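PDB 6KBR: K41043, which probably inhibits a serine protease as a Kazal-type domain related to human SPINK2, and is seen here bound to another protein chain. Local coordinates for residues C14-I19 with A38-L43. Sequence-based numbering, arbitrary orientation.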
loop_
_atom_site.group_PDB
_atom_site.type_symbol
_atom_site.label_atom_id
_atom_site.label_comp_id
_atom_site.label_asym_id
_atom_site.label_seq_id
_atom_site.Cartn_x
_atom_site.Cartn_y
_atom_site.Cartn_z
ATOM N N CYS B 14 21.088 -6.377 -3.925
ATOM C CA CYS B 14 19.848 -6.867 -4.468
ATOM C C CYS B 14 19.467 -8.287 -3.911
ATOM O O CYS B 14 18.280 -8.672 -3.909
ATOM C CB CYS B 14 19.898 -6.737 -5.997
ATOM S SG CYS B 14 20.021 -4.976 -6.506
ATOM N N ARG B 15 20.445 -8.997 -3.339
ATOM C CA ARG B 15 20.219 -10.324 -2.723
ATOM C C ARG B 15 19.277 -10.273 -1.512
ATOM O O ARG B 15 18.736 -11.297 -1.123
ATOM C CB ARG B 15 21.561 -10.988 -2.299
ATOM C CG ARG B 15 22.270 -11.895 -3.336
ATOM C CD ARG B 15 22.125 -11.592 -4.843
ATOM N NE ARG B 15 22.333 -10.193 -5.262
ATOM C CZ ARG B 15 23.507 -9.542 -5.284
ATOM N NH1 ARG B 15 24.650 -10.136 -4.898
ATOM N NH2 ARG B 15 23.540 -8.264 -5.687
ATOM N N ARG B 16 19.091 -9.088 -0.921
ATOM C CA ARG B 16 18.125 -8.900 0.169
ATOM C C ARG B 16 16.657 -8.778 -0.316
ATOM O O ARG B 16 15.758 -8.671 0.518
ATOM C CB ARG B 16 18.531 -7.707 1.067
ATOM C CG ARG B 16 17.996 -6.306 0.724
ATOM C CD ARG B 16 17.687 -5.438 1.956
ATOM N NE ARG B 16 18.828 -4.619 2.407
ATOM C CZ ARG B 16 19.203 -3.422 1.909
ATOM N NH1 ARG B 16 20.255 -2.783 2.425
ATOM N NH2 ARG B 16 18.553 -2.849 0.900
ATOM N N TYR B 17 16.412 -8.775 -1.632
ATOM C CA TYR B 17 15.039 -8.700 -2.165
ATOM C C TYR B 17 14.708 -9.924 -2.953
ATOM O O TYR B 17 15.605 -10.596 -3.453
ATOM C CB TYR B 17 14.838 -7.470 -3.084
ATOM C CG TYR B 17 15.170 -6.221 -2.357
ATOM C CD1 TYR B 17 14.328 -5.703 -1.362
ATOM C CD2 TYR B 17 16.376 -5.568 -2.592
ATOM C CE1 TYR B 17 14.694 -4.549 -0.649
ATOM C CE2 TYR B 17 16.724 -4.434 -1.895
ATOM C CZ TYR B 17 15.882 -3.938 -0.928
ATOM O OH TYR B 17 16.312 -2.799 -0.250
ATOM N N SER B 18 13.413 -10.170 -3.118
ATOM C CA SER B 18 12.959 -11.135 -4.108
ATOM C C SER B 18 12.922 -10.588 -5.551
ATOM O O SER B 18 12.548 -9.443 -5.808
ATOM C CB SER B 18 11.609 -11.724 -3.691
ATOM O OG SER B 18 10.984 -12.472 -4.724
ATOM N N ILE B 19 13.281 -11.432 -6.518
ATOM C CA ILE B 19 13.097 -11.076 -7.940
ATOM C C ILE B 19 11.621 -11.116 -8.342
ATOM O O ILE B 19 11.241 -10.598 -9.410
ATOM C CB ILE B 19 13.922 -11.997 -8.898
ATOM C CG1 ILE B 19 13.360 -13.432 -8.929
ATOM C CG2 ILE B 19 15.408 -11.994 -8.458
ATOM C CD1 ILE B 19 14.205 -14.444 -9.680
ATOM N N ALA B 38 11.254 4.203 -7.119
ATOM C CA ALA B 38 10.296 4.244 -5.984
ATOM C C ALA B 38 10.839 3.611 -4.674
ATOM O O ALA B 38 10.529 4.041 -3.589
ATOM C CB ALA B 38 8.962 3.606 -6.358
ATOM N N ASN B 39 11.640 2.592 -4.812
ATOM C CA ASN B 39 12.340 2.011 -3.706
ATOM C C ASN B 39 13.513 1.196 -4.211
ATOM O O ASN B 39 13.638 0.994 -5.405
ATOM C CB ASN B 39 11.394 1.175 -2.838
ATOM C CG ASN B 39 10.539 0.218 -3.646
ATOM O OD1 ASN B 39 11.034 -0.527 -4.500
ATOM N ND2 ASN B 39 9.255 0.197 -3.346
ATOM N N GLU B 40 14.367 0.756 -3.315
ATOM C CA GLU B 40 15.582 0.047 -3.715
ATOM C C GLU B 40 15.255 -1.275 -4.378
ATOM O O GLU B 40 15.964 -1.695 -5.269
ATOM C CB GLU B 40 16.525 -0.198 -2.521
ATOM C CG GLU B 40 17.924 -0.701 -2.940
ATOM C CD GLU B 40 18.978 -0.491 -1.803
ATOM O OE1 GLU B 40 18.875 0.527 -1.043
ATOM O OE2 GLU B 40 19.887 -1.354 -1.713
ATOM N N CYS B 41 14.195 -1.935 -3.942
ATOM C CA CYS B 41 13.798 -3.184 -4.529
ATOM C C CYS B 41 13.468 -2.983 -6.016
ATOM O O CYS B 41 13.861 -3.820 -6.858
ATOM C CB CYS B 41 12.652 -3.819 -3.751
ATOM S SG CYS B 41 12.084 -5.422 -4.396
ATOM N N THR B 42 12.849 -1.843 -6.330
ATOM C CA THR B 42 12.444 -1.508 -7.715
ATOM C C THR B 42 13.653 -1.242 -8.618
ATOM O O THR B 42 13.676 -1.647 -9.808
ATOM C CB THR B 42 11.461 -0.348 -7.712
ATOM O OG1 THR B 42 10.322 -0.735 -6.931
ATOM C CG2 THR B 42 10.968 -0.028 -9.066
ATOM N N LEU B 43 14.659 -0.592 -8.036
ATOM C CA LEU B 43 15.943 -0.405 -8.709
ATOM C C LEU B 43 16.510 -1.752 -9.049
ATOM O O LEU B 43 16.907 -1.998 -10.191
ATOM C CB LEU B 43 16.930 0.380 -7.813
ATOM C CG LEU B 43 18.329 0.648 -8.355
ATOM C CD1 LEU B 43 18.323 1.022 -9.819
ATOM C CD2 LEU B 43 18.994 1.735 -7.562
HETATM O O HOH W 1 13.826 -7.203 -6.505
#
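Tyr-17, in the loop 14-19, comes closest by its backbone to Cys-41 in the first turn of the helix 40-50, their CA atoms 6.1 Å apart. The flat Tyr-17 ring suits a slot between two aliphatic groups: Cys-41 CB sits over one face, 3.8 Å from the ring centroid in a CH-pi contact, while CG of Arg-16 covers the opposite face near the rim. Cysteine serves twice, its CB packing on the ring and its SG, anti to the backbone N (chi1 -179°), lying alongside Tyr-17 CB and CG in an oblique sulfur-aromatic contact and forming a disulfide with Cys-22. Tyr-17 OH rests 3.5 Å from Glu-40 CB and accepts a short bond from Arg-16 NH2. The Glu-40 carboxylate meets the guanidinium charge: the same nitrogen forms a salt bridge to Glu-40 OE2, 3.3 Å away, whose hydrogen bond is weak, so the long arginine links ring and helix. An alanine in place of Tyr-17 would probably open a gap beside Cys-41 CB and leave the Arg-16 guanidinium freer to turn. Asn-39 is the helix N-cap, its short side chain placing OD1 to accept from Thr-42 N at 2.9 Å. A water bonds Ser-18 O and, weakly, Cys-41 O. With the Cys-14 to Cys-44 disulfide, this packing joins the loop 14-19 to the helix, as in the small disulfide-rich Kazal fold.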